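PDB 3EGE: putative methyltransferase from antibiotic biosynthesis pathway from Anabaena variabilis ATCC 29413, which probably acts as an S-adenosylmethionine-dependent methyltransferase, perhaps transferring a methyl group to a substrate in antibiotic biosynthesis. Local coordinates for residues W80-D92 / F107-I120. Sequence-based numbering, arbitrary orientation.
Sequences WFTGYAENLALPD and FSHLEKSFQEMQRI
R119 of helix 110-120 reaches across to D92 and L90 in the loop after edge strand 78-81 of this Rossmann-like methyltransferase fold, the loop running along the helix from E86 beside S113 to D92 beside I120. The R119 chain leaves CB with CG anti to the backbone N (chi1 -179°), where CG lies 3.1 Å from D92 OD1. CD passes the same oxygen, and a bend at chi3 (64°) turns the guanidinium edge to the loop. NE donates to E116 OE1 and NH2 to E116 OE2, a side-on salt bridge that meets the carboxylate from above its plane. At the tip, NH1 and NH2 both hold L90 O, and NH1 also donates a nearly straight hydrogen bond to D92 OD1 (2.9 Å, 168°), part of a salt bridge. E116 OE2 accepts a hydrogen bond from L88 N (2.8 Å) on its anti lone pair, so one carboxylate both steadies the arginine and holds the loop backbone. Beneath this network, I120 CD1 touches L88 CD1 and L90 CD1, each at 3.9 Å. Nearer the helix start, K112 NZ donates a hydrogen bond to E86 O almost in line with its carbonyl. A85 CB sits 3.4 Å from the F107 ring centroid, squarely over its face.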
loop_
_atom_site.group_PDB
_atom_site.type_symbol
_atom_site.label_atom_id
_atom_site.label_comp_id
_atom_site.label_asym_id
_atom_site.label_seq_id
_atom_site.Cartn_x
_atom_site.Cartn_y
_atom_site.Cartn_z
ATOM N N TRP A 80 14.523 -8.337 10.441
ATOM C CA TRP A 80 13.107 -8.561 10.716
ATOM C C TRP A 80 12.754 -8.507 12.213
ATOM O O TRP A 80 13.358 -9.219 13.057
ATOM C CB TRP A 80 12.648 -9.899 10.123
ATOM C CG TRP A 80 11.204 -9.862 9.860
ATOM C CD1 TRP A 80 10.174 -10.092 10.756
ATOM C CD2 TRP A 80 10.590 -9.472 8.632
ATOM N NE1 TRP A 80 8.963 -9.932 10.127
ATOM C CE2 TRP A 80 9.179 -9.532 8.831
ATOM C CE3 TRP A 80 11.090 -9.110 7.370
ATOM C CZ2 TRP A 80 8.258 -9.228 7.812
ATOM C CZ3 TRP A 80 10.168 -8.792 6.346
ATOM C CH2 TRP A 80 8.767 -8.859 6.580
ATOM N N PHE A 81 11.768 -7.665 12.514
ATOM C CA PHE A 81 11.211 -7.481 13.854
ATOM C C PHE A 81 9.694 -7.761 13.839
ATOM O O PHE A 81 8.964 -7.175 13.016
ATOM C CB PHE A 81 11.430 -6.039 14.321
ATOM C CG PHE A 81 12.871 -5.647 14.407
ATOM C CD1 PHE A 81 13.542 -5.168 13.282
ATOM C CD2 PHE A 81 13.572 -5.780 15.604
ATOM C CE1 PHE A 81 14.918 -4.800 13.350
ATOM C CE2 PHE A 81 14.944 -5.429 15.684
ATOM C CZ PHE A 81 15.607 -4.932 14.553
ATOM N N THR A 82 9.248 -8.659 14.720
ATOM C CA THR A 82 7.823 -8.937 14.903
ATOM C C THR A 82 7.314 -8.037 16.032
ATOM O O THR A 82 7.774 -8.115 17.155
ATOM C CB THR A 82 7.491 -10.443 15.180
ATOM O OG1 THR A 82 7.979 -11.242 14.091
ATOM C CG2 THR A 82 5.965 -10.640 15.294
ATOM N N GLY A 83 6.357 -7.182 15.710
ATOM C CA GLY A 83 5.802 -6.250 16.684
ATOM C C GLY A 83 4.805 -5.336 16.014
ATOM O O GLY A 83 4.673 -5.362 14.793
ATOM N N TYR A 84 4.118 -4.539 16.828
ATOM C CA TYR A 84 3.104 -3.612 16.366
ATOM C C TYR A 84 3.680 -2.214 16.173
ATOM O O TYR A 84 4.622 -1.810 16.852
ATOM C CB TYR A 84 1.949 -3.552 17.355
ATOM C CG TYR A 84 1.217 -4.860 17.574
ATOM C CD1 TYR A 84 0.365 -5.373 16.594
ATOM C CD2 TYR A 84 1.331 -5.553 18.788
ATOM C CE1 TYR A 84 -0.339 -6.569 16.787
ATOM C CE2 TYR A 84 0.627 -6.767 19.015
ATOM C CZ TYR A 84 -0.207 -7.260 18.004
ATOM O OH TYR A 84 -0.895 -8.434 18.213
ATOM N N ALA A 85 3.074 -1.472 15.263
ATOM C CA ALA A 85 3.484 -0.095 14.929
ATOM C C ALA A 85 3.506 0.880 16.111
ATOM O O ALA A 85 4.351 1.791 16.140
ATOM C CB ALA A 85 2.618 0.446 13.809
ATOM N N GLU A 86 2.608 0.660 17.079
ATOM C CA GLU A 86 2.476 1.526 18.271
ATOM C C GLU A 86 3.548 1.368 19.361
ATOM O O GLU A 86 3.572 2.151 20.334
ATOM C CB GLU A 86 1.073 1.402 18.916
ATOM C CG GLU A 86 0.673 0.048 19.565
ATOM C CD GLU A 86 0.014 -0.977 18.619
ATOM O OE1 GLU A 86 -0.019 -0.737 17.377
ATOM O OE2 GLU A 86 -0.468 -2.029 19.141
ATOM N N ASN A 87 4.373 0.329 19.234
ATOM C CA ASN A 87 5.431 0.034 20.183
ATOM C C ASN A 87 6.592 -0.673 19.468
ATOM O O ASN A 87 6.693 -1.914 19.445
ATOM C CB ASN A 87 4.871 -0.798 21.329
ATOM C CG ASN A 87 5.919 -1.104 22.397
ATOM O OD1 ASN A 87 6.833 -0.300 22.667
ATOM N ND2 ASN A 87 5.782 -2.265 23.024
ATOM N N LEU A 88 7.448 0.148 18.861
ATOM C CA LEU A 88 8.609 -0.322 18.131
ATOM C C LEU A 88 9.747 -0.594 19.119
ATOM O O LEU A 88 10.002 0.222 19.999
ATOM C CB LEU A 88 9.034 0.701 17.081
ATOM C CG LEU A 88 7.973 1.130 16.045
ATOM C CD1 LEU A 88 8.495 2.320 15.169
ATOM C CD2 LEU A 88 7.513 -0.021 15.156
ATOM N N ALA A 89 10.423 -1.743 18.962
ATOM C CA ALA A 89 11.592 -2.117 19.786
ATOM C C ALA A 89 12.889 -1.377 19.370
ATOM O O ALA A 89 13.893 -1.454 20.056
ATOM C CB ALA A 89 11.820 -3.594 19.732
ATOM N N LEU A 90 12.837 -0.608 18.295
ATOM C CA LEU A 90 13.972 0.090 17.741
ATOM C C LEU A 90 14.332 1.280 18.626
ATOM O O LEU A 90 13.431 1.954 19.100
ATOM C CB LEU A 90 13.621 0.586 16.326
ATOM C CG LEU A 90 13.142 -0.467 15.314
ATOM C CD1 LEU A 90 12.748 0.228 14.000
ATOM C CD2 LEU A 90 14.211 -1.557 15.131
ATOM N N PRO A 91 15.636 1.535 18.865
ATOM C CA PRO A 91 15.975 2.687 19.696
ATOM C C PRO A 91 15.628 4.055 19.098
ATOM O O PRO A 91 15.281 4.168 17.924
ATOM C CB PRO A 91 17.509 2.575 19.860
ATOM C CG PRO A 91 17.840 1.184 19.483
ATOM C CD PRO A 91 16.849 0.813 18.444
ATOM N N ASP A 92 15.716 5.070 19.952
ATOM C CA ASP A 92 15.537 6.467 19.558
ATOM C C ASP A 92 16.628 6.788 18.541
ATOM O O ASP A 92 17.783 6.349 18.707
ATOM C CB ASP A 92 15.789 7.415 20.750
ATOM C CG ASP A 92 14.713 7.395 21.818
ATOM O OD1 ASP A 92 13.660 6.787 21.676
ATOM O OD2 ASP A 92 14.931 8.066 22.831
ATOM N N PHE A 107 -3.122 -0.171 11.295
ATOM C CA PHE A 107 -2.661 0.133 12.652
ATOM C C PHE A 107 -3.842 0.477 13.573
ATOM O O PHE A 107 -4.781 1.158 13.158
ATOM C CB PHE A 107 -1.608 1.277 12.688
ATOM C CG PHE A 107 -0.398 1.082 11.781
ATOM C CD1 PHE A 107 -0.038 -0.163 11.233
ATOM C CD2 PHE A 107 0.453 2.164 11.557
ATOM C CE1 PHE A 107 1.105 -0.288 10.407
ATOM C CE2 PHE A 107 1.595 2.044 10.747
ATOM C CZ PHE A 107 1.923 0.816 10.176
ATOM N N SER A 108 -3.771 0.038 14.831
ATOM C CA SER A 108 -4.855 0.255 15.802
ATOM C C SER A 108 -4.779 1.620 16.509
ATOM O O SER A 108 -5.814 2.171 16.883
ATOM C CB SER A 108 -4.907 -0.900 16.825
ATOM O OG SER A 108 -3.759 -0.909 17.652
ATOM N N HIS A 109 -3.576 2.151 16.733
ATOM C CA HIS A 109 -3.404 3.490 17.375
ATOM C C HIS A 109 -2.478 4.277 16.469
ATOM O O HIS A 109 -1.267 4.278 16.652
ATOM C CB HIS A 109 -2.886 3.324 18.805
ATOM C CG HIS A 109 -3.783 2.492 19.672
ATOM N ND1 HIS A 109 -5.007 2.939 20.121
ATOM C CD2 HIS A 109 -3.644 1.230 20.147
ATOM C CE1 HIS A 109 -5.574 1.994 20.851
ATOM N NE2 HIS A 109 -4.768 0.948 20.881
ATOM N N LEU A 110 -3.073 4.891 15.449
ATOM C CA LEU A 110 -2.347 5.608 14.383
ATOM C C LEU A 110 -1.479 6.766 14.875
ATOM O O LEU A 110 -0.372 6.946 14.381
ATOM C CB LEU A 110 -3.310 6.102 13.286
ATOM C CG LEU A 110 -2.742 6.627 11.952
ATOM C CD1 LEU A 110 -1.834 5.598 11.274
ATOM C CD2 LEU A 110 -3.883 7.043 11.018
ATOM N N GLU A 111 -1.980 7.509 15.862
ATOM C CA GLU A 111 -1.271 8.647 16.432
ATOM C C GLU A 111 0.026 8.218 17.112
ATOM O O GLU A 111 1.094 8.725 16.787
ATOM C CB GLU A 111 -2.204 9.423 17.364
ATOM C CG GLU A 111 -1.581 10.698 17.953
ATOM C CD GLU A 111 -2.522 11.907 17.984
ATOM O OE1 GLU A 111 -3.760 11.728 17.930
ATOM O OE2 GLU A 111 -2.004 13.055 18.041
ATOM N N LYS A 112 -0.071 7.249 18.011
ATOM C CA LYS A 112 1.102 6.683 18.688
ATOM C C LYS A 112 2.104 6.063 17.672
ATOM O O LYS A 112 3.320 6.180 17.867
ATOM C CB LYS A 112 0.657 5.654 19.752
ATOM C CG LYS A 112 1.788 5.001 20.571
ATOM C CD LYS A 112 2.491 5.974 21.528
ATOM C CE LYS A 112 3.836 5.422 21.997
ATOM N NZ LYS A 112 3.736 4.016 22.511
ATOM N N SER A 113 1.602 5.415 16.612
ATOM C CA SER A 113 2.460 4.875 15.535
ATOM C C SER A 113 3.248 5.988 14.828
ATOM O O SER A 113 4.450 5.838 14.534
ATOM C CB SER A 113 1.662 4.061 14.520
ATOM O OG SER A 113 1.030 2.972 15.171
ATOM N N PHE A 114 2.580 7.118 14.604
ATOM C CA PHE A 114 3.229 8.299 14.040
ATOM C C PHE A 114 4.303 8.861 14.971
ATOM O O PHE A 114 5.418 9.120 14.518
ATOM C CB PHE A 114 2.217 9.369 13.647
ATOM C CG PHE A 114 1.402 9.054 12.418
ATOM C CD1 PHE A 114 1.766 8.067 11.466
ATOM C CD2 PHE A 114 0.326 9.879 12.121
ATOM C CE1 PHE A 114 1.014 7.877 10.313
ATOM C CE2 PHE A 114 -0.419 9.703 10.967
ATOM C CZ PHE A 114 -0.078 8.714 10.058
ATOM N N GLN A 115 3.962 8.998 16.258
ATOM C CA GLN A 115 4.902 9.427 17.315
ATOM C C GLN A 115 6.129 8.527 17.370
ATOM O O GLN A 115 7.251 9.028 17.521
ATOM C CB GLN A 115 4.221 9.437 18.686
ATOM C CG GLN A 115 3.130 10.474 18.819
ATOM C CD GLN A 115 2.224 10.269 20.008
ATOM O OE1 GLN A 115 2.538 9.518 20.933
ATOM N NE2 GLN A 115 1.091 10.952 19.997
ATOM N N GLU A 116 5.895 7.213 17.238
ATOM C CA GLU A 116 6.966 6.200 17.163
ATOM C C GLU A 116 7.899 6.386 15.956
ATOM O O GLU A 116 9.105 6.186 16.089
ATOM C CB GLU A 116 6.389 4.756 17.152
ATOM C CG GLU A 116 5.920 4.187 18.486
ATOM C CD GLU A 116 7.059 3.976 19.458
ATOM O OE1 GLU A 116 7.439 4.934 20.184
ATOM O OE2 GLU A 116 7.572 2.846 19.508
HETATM N N MSE A 117 7.347 6.741 14.797
HETATM C CA MSE A 117 8.152 7.000 13.600
HETATM C C MSE A 117 9.057 8.198 13.816
HETATM O O MSE A 117 10.238 8.137 13.492
HETATM C CB MSE A 117 7.294 7.230 12.353
HETATM C CG MSE A 117 6.518 5.975 11.916
HETATM SE SE MSE A 117 5.336 6.369 10.493
HETATM C CE MSE A 117 4.437 4.567 10.287
ATOM N N GLN A 118 8.495 9.269 14.380
ATOM C CA GLN A 118 9.257 10.457 14.717
ATOM C C GLN A 118 10.362 10.163 15.752
ATOM O O GLN A 118 11.449 10.726 15.665
ATOM C CB GLN A 118 8.311 11.585 15.189
ATOM C CG GLN A 118 9.006 12.919 15.559
ATOM C CD GLN A 118 9.874 13.518 14.437
ATOM O OE1 GLN A 118 9.503 13.512 13.253
ATOM N NE2 GLN A 118 11.011 14.078 14.824
ATOM N N ARG A 119 10.086 9.269 16.701
ATOM C CA ARG A 119 11.052 8.924 17.762
ATOM C C ARG A 119 12.307 8.232 17.216
ATOM O O ARG A 119 13.430 8.518 17.671
ATOM C CB ARG A 119 10.372 8.029 18.811
ATOM C CG ARG A 119 11.244 7.610 19.996
ATOM C CD ARG A 119 10.549 6.645 20.937
ATOM N NE ARG A 119 10.229 5.365 20.295
ATOM C CZ ARG A 119 11.095 4.383 20.057
ATOM N NH1 ARG A 119 12.388 4.512 20.313
ATOM N NH2 ARG A 119 10.658 3.286 19.481
ATOM N N ILE A 120 12.106 7.339 16.246
ATOM C CA ILE A 120 13.198 6.547 15.663
ATOM C C ILE A 120 14.004 7.247 14.580
ATOM O O ILE A 120 15.159 6.860 14.330
ATOM C CB ILE A 120 12.709 5.126 15.164
ATOM C CG1 ILE A 120 11.820 5.203 13.891
ATOM C CG2 ILE A 120 12.044 4.397 16.328
ATOM C CD1 ILE A 120 11.480 3.844 13.248
HETATM O O HOH W 1 5.354 3.279 14.038
HETATM O O HOH W 2 -1.406 -2.208 15.217
HETATM O O HOH W 3 -2.495 -4.068 18.436
HETATM O O HOH W 4 8.322 1.823 21.811
#